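Side-chain contacts in PrgX (Enterococcus faecalis, PDB 2AWI), which serves as the receptor for the peptide sex pheromone cCF10 and, as a repressor that probably binds DNA, takes part in regulating conjugation: residues A[76-81]-A[96-101]; A[90-95]-A[114-119]. The protein carries 1 engineered substitution. One frame throughout, in Å; residues are numbered along the deposited sequence.

Contact 1 (A[76-81]-A[96-101]); sequences GKEKLL and FQRIEP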
ATOM      1  N   GLY A  76       1.479   6.220 -48.749  1.00 45.42           N
ATOM      2  CA  GLY A  76       1.470   6.981 -47.514  1.00 45.44           C
ATOM      3  C   GLY A  76       0.210   7.826 -47.467  1.00 46.97           C
ATOM      4  O   GLY A  76      -0.452   7.927 -46.431  1.00 45.78           O
ATOM      5  N   LYS A  77      -0.125   8.433 -48.602  1.00 60.23           N
ATOM      6  CA  LYS A  77      -1.317   9.261 -48.698  1.00 62.63           C
ATOM      7  C   LYS A  77      -2.525   8.438 -48.253  1.00 61.03           C
ATOM      8  O   LYS A  77      -3.324   8.885 -47.429  1.00 61.10           O
ATOM      9  CB  LYS A  77      -1.522   9.728 -50.141  1.00 89.02           C
ATOM     10  CG  LYS A  77      -0.339  10.473 -50.734  1.00 89.02           C
ATOM     11  CD  LYS A  77      -0.509  10.670 -52.238  1.00 89.02           C
ATOM     12  CE  LYS A  77       0.739  11.283 -52.866  1.00 89.02           C
ATOM     13  NZ  LYS A  77       0.672  11.335 -54.358  1.00 89.02           N
ATOM     14  N   GLU A  78      -2.635   7.229 -48.802  1.00 59.75           N
ATOM     15  CA  GLU A  78      -3.735   6.318 -48.491  1.00 59.36           C
ATOM     16  C   GLU A  78      -3.785   5.919 -47.021  1.00 60.02           C
ATOM     17  O   GLU A  78      -4.821   6.062 -46.372  1.00 61.08           O
ATOM     18  CB  GLU A  78      -3.632   5.056 -49.356  1.00 53.00           C
ATOM     19  CG  GLU A  78      -3.796   5.306 -50.850  1.00 50.91           C
ATOM     20  CD  GLU A  78      -5.224   5.643 -51.233  1.00 51.43           C
ATOM     21  OE1 GLU A  78      -6.047   5.879 -50.325  1.00 58.75           O
ATOM     22  OE2 GLU A  78      -5.526   5.676 -52.444  1.00 45.60           O
ATOM     23  N   LYS A  79      -2.672   5.416 -46.494  1.00 59.09           N
ATOM     24  CA  LYS A  79      -2.628   4.995 -45.096  1.00 60.60           C
ATOM     25  C   LYS A  79      -2.952   6.170 -44.178  1.00 60.04           C
ATOM     26  O   LYS A  79      -3.467   5.988 -43.074  1.00 60.45           O
ATOM     27  CB  LYS A  79      -1.252   4.408 -44.750  1.00 52.81           C
ATOM     28  CG  LYS A  79      -1.204   3.681 -43.402  1.00 56.72           C
ATOM     29  CD  LYS A  79       0.131   2.961 -43.179  1.00 55.33           C
ATOM     30  CE  LYS A  79       0.227   1.641 -43.949  1.00 64.07           C
ATOM     31  NZ  LYS A  79      -0.549   0.534 -43.313  1.00 62.78           N
ATOM     32  N   LEU A  80      -2.656   7.376 -44.649  1.00 62.06           N
ATOM     33  CA  LEU A  80      -2.917   8.593 -43.886  1.00 61.29           C
ATOM     34  C   LEU A  80      -4.417   8.879 -43.926  1.00 59.35           C
ATOM     35  O   LEU A  80      -5.032   9.226 -42.917  1.00 57.71           O
ATOM     36  CB  LEU A  80      -2.132   9.762 -44.500  1.00 85.97           C
ATOM     37  CG  LEU A  80      -2.103  11.139 -43.824  1.00 88.95           C
ATOM     38  CD1 LEU A  80      -3.464  11.818 -43.923  1.00 88.95           C
ATOM     39  CD2 LEU A  80      -1.674  10.979 -42.375  1.00 88.61           C
ATOM     40  N   LEU A  81      -4.995   8.712 -45.107  1.00 58.86           N
ATOM     41  CA  LEU A  81      -6.412   8.949 -45.334  1.00 58.14           C
ATOM     42  C   LEU A  81      -7.319   8.208 -44.349  1.00 57.52           C
ATOM     43  O   LEU A  81      -8.428   8.661 -44.060  1.00 57.94           O
ATOM     44  CB  LEU A  81      -6.756   8.553 -46.773  1.00 55.01           C
ATOM     45  CG  LEU A  81      -8.027   9.093 -47.431  1.00 58.13           C
ATOM     46  CD1 LEU A  81      -8.108  10.597 -47.247  1.00 62.02           C
ATOM     47  CD2 LEU A  81      -8.010   8.743 -48.918  1.00 58.42           C
ATOM     48  N   PHE A  96     -13.405   3.489 -50.135  1.00 52.78           N
ATOM     49  CA  PHE A  96     -13.373   2.041 -49.993  1.00 52.61           C
ATOM     50  C   PHE A  96     -13.542   1.370 -51.346  1.00 52.34           C
ATOM     51  O   PHE A  96     -13.067   0.256 -51.555  1.00 51.00           O
ATOM     52  CB  PHE A  96     -14.483   1.579 -49.051  1.00 45.43           C
ATOM     53  CG  PHE A  96     -14.472   0.103 -48.775  1.00 45.46           C
ATOM     54  CD1 PHE A  96     -13.408  -0.482 -48.095  1.00 47.15           C
ATOM     55  CD2 PHE A  96     -15.528  -0.704 -49.197  1.00 43.31           C
ATOM     56  CE1 PHE A  96     -13.396  -1.857 -47.836  1.00 46.22           C
ATOM     57  CE2 PHE A  96     -15.529  -2.072 -48.946  1.00 35.72           C
ATOM     58  CZ  PHE A  96     -14.463  -2.653 -48.265  1.00 44.62           C
ATOM     59  N   GLN A  97     -14.221   2.050 -52.265  1.00 59.50           N
ATOM     60  CA  GLN A  97     -14.446   1.500 -53.597  1.00 62.69           C
ATOM     61  C   GLN A  97     -13.180   1.565 -54.437  1.00 61.13           C
ATOM     62  O   GLN A  97     -13.088   0.930 -55.487  1.00 61.28           O
ATOM     63  CB  GLN A  97     -15.570   2.258 -54.310  1.00 79.21           C
ATOM     64  CG  GLN A  97     -16.921   2.163 -53.617  1.00 82.27           C
ATOM     65  CD  GLN A  97     -18.022   2.880 -54.382  1.00 83.41           C
ATOM     66  OE1 GLN A  97     -19.156   2.981 -53.912  1.00 83.43           O
ATOM     67  NE2 GLN A  97     -17.691   3.377 -55.569  1.00 84.87           N
ATOM     68  N   ARG A  98     -12.207   2.339 -53.972  1.00 58.59           N
ATOM     69  CA  ARG A  98     -10.942   2.478 -54.681  1.00 57.14           C
ATOM     70  C   ARG A  98      -9.920   1.516 -54.083  1.00 55.74           C
ATOM     71  O   ARG A  98      -9.149   0.880 -54.799  1.00 56.76           O
ATOM     72  CB  ARG A  98     -10.423   3.915 -54.565  1.00 60.15           C
ATOM     73  CG  ARG A  98      -9.079   4.138 -55.249  1.00 62.28           C
ATOM     74  CD  ARG A  98      -8.517   5.548 -55.024  1.00 64.48           C
ATOM     75  NE  ARG A  98      -8.212   5.829 -53.619  1.00 65.23           N
ATOM     76  CZ  ARG A  98      -9.045   6.427 -52.772  1.00 62.90           C
ATOM     77  NH1 ARG A  98     -10.244   6.819 -53.182  1.00 59.91           N
ATOM     78  NH2 ARG A  98      -8.682   6.633 -51.512  1.00 61.74           N
ATOM     79  N   ILE A  99      -9.938   1.410 -52.761  1.00 45.95           N
ATOM     80  CA  ILE A  99      -9.015   0.552 -52.033  1.00 45.38           C
ATOM     81  C   ILE A  99      -9.331  -0.935 -52.159  1.00 43.25           C
ATOM     82  O   ILE A  99      -8.450  -1.732 -52.478  1.00 40.34           O
ATOM     83  CB  ILE A  99      -8.999   0.922 -50.526  1.00 57.07           C
ATOM     84  CG1 ILE A  99      -8.509   2.363 -50.343  1.00 59.77           C
ATOM     85  CG2 ILE A  99      -8.114  -0.048 -49.758  1.00 55.86           C
ATOM     86  CD1 ILE A  99      -7.094   2.609 -50.828  1.00 65.10           C
ATOM     87  N   GLU A 100     -10.587  -1.294 -51.899  1.00 49.34           N
ATOM     88  CA  GLU A 100     -11.037  -2.689 -51.949  1.00 49.43           C
ATOM     89  C   GLU A 100     -10.438  -3.468 -53.121  1.00 48.81           C
ATOM     90  O   GLU A 100      -9.871  -4.542 -52.933  1.00 48.37           O
ATOM     91  CB  GLU A 100     -12.571  -2.742 -51.999  1.00 48.38           C
ATOM     92  CG  GLU A 100     -13.191  -4.082 -51.617  1.00 50.59           C
ATOM     93  CD  GLU A 100     -12.941  -5.170 -52.647  1.00 57.40           C
ATOM     94  OE1 GLU A 100     -13.192  -4.920 -53.847  1.00 57.77           O
ATOM     95  OE2 GLU A 100     -12.506  -6.278 -52.259  1.00 63.23           O
ATOM     96  N   PRO A 101     -10.547  -2.929 -54.346  1.00 51.71           N
ATOM     97  CA  PRO A 101     -10.009  -3.586 -55.542  1.00 51.54           C
ATOM     98  C   PRO A 101      -8.491  -3.715 -55.542  1.00 50.54           C
ATOM     99  O   PRO A 101      -7.946  -4.650 -56.120  1.00 52.47           O
ATOM    100  CB  PRO A 101     -10.486  -2.682 -56.675  1.00 46.05           C
ATOM    101  CG  PRO A 101     -11.748  -2.094 -56.135  1.00 44.68           C
ATOM    102  CD  PRO A 101     -11.350  -1.755 -54.725  1.00 43.26           C
TER

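Contact 2 (A[90-95]-A[114-119]); sequences DLFDKN and LGYISI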
ATOM      1  N   ASP A  90     -18.450   9.398 -43.825  1.00 69.17           N
ATOM      2  CA  ASP A  90     -19.178   9.649 -45.068  1.00 69.45           C
ATOM      3  C   ASP A  90     -18.214   9.470 -46.231  1.00 68.34           C
ATOM      4  O   ASP A  90     -18.621   9.239 -47.372  1.00 67.16           O
ATOM      5  CB  ASP A  90     -19.756  11.069 -45.087  1.00110.65           C
ATOM      6  CG  ASP A  90     -20.024  11.574 -46.501  1.00110.65           C
ATOM      7  OD1 ASP A  90     -19.055  11.970 -47.189  1.00110.65           O
ATOM      8  OD2 ASP A  90     -21.198  11.568 -46.930  1.00110.65           O
ATOM      9  N   LEU A  91     -16.927   9.572 -45.921  1.00 75.57           N
ATOM     10  CA  LEU A  91     -15.871   9.438 -46.914  1.00 75.19           C
ATOM     11  C   LEU A  91     -15.593   7.969 -47.227  1.00 74.17           C
ATOM     12  O   LEU A  91     -15.154   7.628 -48.325  1.00 73.75           O
ATOM     13  CB  LEU A  91     -14.596  10.101 -46.390  1.00 56.51           C
ATOM     14  CG  LEU A  91     -14.755  11.534 -45.875  1.00 56.45           C
ATOM     15  CD1 LEU A  91     -13.474  11.970 -45.168  1.00 57.10           C
ATOM     16  CD2 LEU A  91     -15.093  12.464 -47.035  1.00 54.07           C
ATOM     17  N   PHE A  92     -15.854   7.113 -46.245  1.00 60.25           N
ATOM     18  CA  PHE A  92     -15.642   5.674 -46.361  1.00 60.85           C
ATOM     19  C   PHE A  92     -15.978   5.129 -47.751  1.00 61.00           C
ATOM     20  O   PHE A  92     -15.096   4.889 -48.580  1.00 60.24           O
ATOM     21  CB  PHE A  92     -16.493   4.959 -45.308  1.00 61.93           C
ATOM     22  CG  PHE A  92     -16.341   3.467 -45.307  1.00 61.38           C
ATOM     23  CD1 PHE A  92     -15.244   2.866 -44.701  1.00 59.47           C
ATOM     24  CD2 PHE A  92     -17.304   2.659 -45.907  1.00 62.70           C
ATOM     25  CE1 PHE A  92     -15.110   1.482 -44.690  1.00 55.77           C
ATOM     26  CE2 PHE A  92     -17.178   1.276 -45.903  1.00 55.32           C
ATOM     27  CZ  PHE A  92     -16.079   0.685 -45.292  1.00 60.64           C
ATOM     28  N   ASP A  93     -17.271   4.944 -47.979  1.00 72.11           N
ATOM     29  CA  ASP A  93     -17.819   4.420 -49.221  1.00 73.92           C
ATOM     30  C   ASP A  93     -17.011   4.665 -50.492  1.00 74.16           C
ATOM     31  O   ASP A  93     -16.497   3.726 -51.102  1.00 74.68           O
ATOM     32  CB  ASP A  93     -19.228   4.977 -49.413  1.00 97.76           C
ATOM     33  CG  ASP A  93     -20.151   3.999 -50.095  1.00 97.76           C
ATOM     34  OD1 ASP A  93     -19.854   3.596 -51.239  1.00 97.76           O
ATOM     35  OD2 ASP A  93     -21.174   3.631 -49.481  1.00 97.76           O
ATOM     36  N   LYS A  94     -16.903   5.927 -50.894  1.00 63.75           N
ATOM     37  CA  LYS A  94     -16.197   6.287 -52.121  1.00 63.82           C
ATOM     38  C   LYS A  94     -14.721   5.903 -52.141  1.00 62.02           C
ATOM     39  O   LYS A  94     -14.184   5.530 -53.186  1.00 60.16           O
ATOM     40  CB  LYS A  94     -16.351   7.788 -52.381  1.00 81.04           C
ATOM     41  CG  LYS A  94     -16.171   8.187 -53.835  1.00 83.03           C
ATOM     42  CD  LYS A  94     -16.736   9.576 -54.084  1.00 83.03           C
ATOM     43  CE  LYS A  94     -16.716   9.930 -55.563  1.00 83.03           C
ATOM     44  NZ  LYS A  94     -17.387  11.236 -55.831  1.00 83.03           N
ATOM     45  N   ASN A  95     -14.063   5.997 -50.991  1.00 63.65           N
ATOM     46  CA  ASN A  95     -12.652   5.650 -50.899  1.00 62.58           C
ATOM     47  C   ASN A  95     -12.487   4.142 -50.839  1.00 62.40           C
ATOM     48  O   ASN A  95     -11.557   3.584 -51.421  1.00 62.15           O
ATOM     49  CB  ASN A  95     -12.032   6.291 -49.660  1.00 57.99           C
ATOM     50  CG  ASN A  95     -11.747   7.764 -49.852  1.00 57.76           C
ATOM     51  OD1 ASN A  95     -11.841   8.553 -48.911  1.00 52.51           O
ATOM     52  ND2 ASN A  95     -11.385   8.142 -51.071  1.00 54.12           N
ATOM     53  N   LEU A 114      -7.510  -3.553 -44.562  1.00 33.15           N
ATOM     54  CA  LEU A 114      -8.014  -4.004 -43.265  1.00 32.64           C
ATOM     55  C   LEU A 114      -8.314  -2.791 -42.385  1.00 34.68           C
ATOM     56  O   LEU A 114      -9.066  -2.883 -41.410  1.00 34.23           O
ATOM     57  CB  LEU A 114      -6.991  -4.916 -42.572  1.00 30.10           C
ATOM     58  CG  LEU A 114      -6.685  -6.244 -43.278  1.00 26.82           C
ATOM     59  CD1 LEU A 114      -5.566  -6.988 -42.545  1.00 19.19           C
ATOM     60  CD2 LEU A 114      -7.954  -7.092 -43.345  1.00 21.10           C
ATOM     61  N   GLY A 115      -7.709  -1.658 -42.739  1.00 44.62           N
ATOM     62  CA  GLY A 115      -7.937  -0.430 -42.002  1.00 44.72           C
ATOM     63  C   GLY A 115      -9.364   0.030 -42.242  1.00 46.90           C
ATOM     64  O   GLY A 115     -10.028   0.557 -41.343  1.00 47.06           O
ATOM     65  N   TYR A 116      -9.839  -0.170 -43.467  1.00 40.71           N
ATOM     66  CA  TYR A 116     -11.204   0.197 -43.821  1.00 42.03           C
ATOM     67  C   TYR A 116     -12.196  -0.784 -43.198  1.00 42.14           C
ATOM     68  O   TYR A 116     -13.266  -0.386 -42.736  1.00 43.44           O
ATOM     69  CB  TYR A 116     -11.385   0.210 -45.338  1.00 47.60           C
ATOM     70  CG  TYR A 116     -10.817   1.428 -46.030  1.00 49.30           C
ATOM     71  CD1 TYR A 116      -9.442   1.673 -46.051  1.00 45.51           C
ATOM     72  CD2 TYR A 116     -11.657   2.332 -46.679  1.00 47.90           C
ATOM     73  CE1 TYR A 116      -8.921   2.792 -46.707  1.00 46.91           C
ATOM     74  CE2 TYR A 116     -11.150   3.450 -47.335  1.00 48.76           C
ATOM     75  CZ  TYR A 116      -9.784   3.675 -47.347  1.00 47.13           C
ATOM     76  OH  TYR A 116      -9.296   4.782 -48.001  1.00 47.88           O
ATOM     77  N   ILE A 117     -11.842  -2.064 -43.182  1.00 54.67           N
ATOM     78  CA  ILE A 117     -12.724  -3.072 -42.603  1.00 54.16           C
ATOM     79  C   ILE A 117     -12.952  -2.755 -41.136  1.00 54.91           C
ATOM     80  O   ILE A 117     -14.067  -2.873 -40.629  1.00 55.12           O
ATOM     81  CB  ILE A 117     -12.124  -4.487 -42.723  1.00 42.11           C
ATOM     82  CG1 ILE A 117     -11.988  -4.862 -44.199  1.00 44.97           C
ATOM     83  CG2 ILE A 117     -13.010  -5.499 -41.996  1.00 38.79           C
ATOM     84  CD1 ILE A 117     -13.300  -4.860 -44.958  1.00 47.27           C
ATOM     85  N   SER A 118     -11.885  -2.350 -40.459  1.00 52.35           N
ATOM     86  CA  SER A 118     -11.957  -2.004 -39.048  1.00 52.37           C
ATOM     87  C   SER A 118     -12.953  -0.865 -38.860  1.00 52.88           C
ATOM     88  O   SER A 118     -13.838  -0.934 -38.008  1.00 54.21           O
ATOM     89  CB  SER A 118     -10.580  -1.574 -38.551  1.00 44.99           C
ATOM     90  OG  SER A 118     -10.608  -1.299 -37.165  1.00 46.80           O
ATOM     91  N   ILE A 119     -12.799   0.183 -39.664  1.00 53.33           N
ATOM     92  CA  ILE A 119     -13.682   1.346 -39.603  1.00 52.73           C
ATOM     93  C   ILE A 119     -15.141   0.924 -39.764  1.00 55.46           C
ATOM     94  O   ILE A 119     -15.993   1.306 -38.964  1.00 57.60           O
ATOM     95  CB  ILE A 119     -13.325   2.373 -40.711  1.00 42.13           C
ATOM     96  CG1 ILE A 119     -12.009   3.080 -40.369  1.00 34.21           C
ATOM     97  CG2 ILE A 119     -14.444   3.383 -40.865  1.00 37.10           C
ATOM     98  CD1 ILE A 119     -11.453   3.913 -41.504  1.00 34.78           C
TER

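Contact 1 (A[76-81]-A[96-101])
Arg98 and Glu78 reach for each other from opposite directions and form a two-pronged salt bridge between two helices. The guanidinium presents its side rather than its end: NE donates to OE2 of Glu78 at 2.9 Å, and NH2 donates to OE1 of Glu78 at 3.0 Å. Each carboxylate oxygen accepts on its syn lone pair, the one facing the other oxygen, and the NH2 bond is almost straight, at 172°. Carboxylate and guanidinium planes lie only 16° apart, so the pair behaves as one flat unit whose rotation is fixed at both ends. Each oxygen of the buried Glu78 thus has its own N-H donor, and the arginine would be expected to help keep the acid ionised.

The shape of the arginine explains the side-on grip. Its chain runs extended from the backbone and then turns at chi3, which brings NE as well as NH2 round to face the acid. Glu78 is bent as well, at chi2.

Two apolar methyls rest against the ion pair. CD1 of Ile99 packs 3.5 Å from OE1 of Glu78, while CD2 of Leu81 comes to 3.4 Å from NH2 of Arg98, the leucine crossing the arginine at about a right angle. Ile112 of helix 107-122 also touches Glu78, and Lys79, one residue on, forms a separate salt bridge with Glu154.

The backbones stay well separated: the segment axes approach no closer than 12.3 Å, and their N-to-C directions differ by 123°. Long side chains therefore do the bridging. This is a bidentate, side-on Arg-Glu salt bridge between successive helices of an all-helical region, tying helix 74-87 to helix 92-102, whose residues 96-101 fall within the range assigned to the C-terminal TPR region.

Contact 2 (A[90-95]-A[114-119])
Phe92 and Tyr116 provide most of this buried interface, where apolar packing is joined by contacts of carbon with oxygen. The two aromatic side chains slide past each other in opposite directions, and CE1 and CD1 of Phe92 approach CB and CD2 of Tyr116. CE1 of Phe92 lies 4.0 Å from CB of Tyr116, and both ring carbons of the phenylalanine pass close to CD2 of the tyrosine. Farther along, CD1 of Phe92 meets the CG2 methyl of Ile119, also at 4.0 Å. Phe92 reaches this position because its CG stands opposite the backbone N (chi1 -179°), carrying the ring out towards helix 107-122.

A second kind of contact sets aromatic carbon against a polar backbone atom. The carbonyl O of Tyr116 sits at the edge of the Phe92 ring, near its plane, 3.3 Å from CE1. The slightly positive rim of the ring is thereby turned to the oxygen.

The third involves Asn95, which takes part through its aliphatic carbon. CB of Asn95 lies in the plane of the Tyr116 ring, at its hydroxyl edge, 3.5 Å from OH and 3.8 Å from CE2 of that tyrosine. No hydrogen bond joins the two segments.

Phe96, one turn on in the same helix, stacks its ring with Phe92. Other parts of the fold complete the surroundings: Ile85 of helix 74-87 touches both Asn95 and Tyr116, and Ile125 and Val127 pack on Phe92 from the connection after helix 107-122. Tyr116 thus projects from that helix into the junction between helices 74-87 and 92-102.

Overall arrangement
Three successive helices are joined here, and helix 92-102 serves both interfaces: contact 1 pairs it with helix 74-87, contact 2 with helix 107-122. The segments alternate along the chain, and the contact centres lie about 8 Å apart. Contact 2 is the more buried and has no hydrogen bond or charged pair, relying on aromatic and aliphatic packing with a carbonyl at a ring edge, whereas contact 1 is partly buried and depends on a charged pair with an apolar fringe. Tyr116 links them: its OH is 3.5 Å from CG1 of Ile99, and its CB is 3.5 Å from CD1 of Phe96. No other chain touches either contact, so both belong to the packing within one subunit.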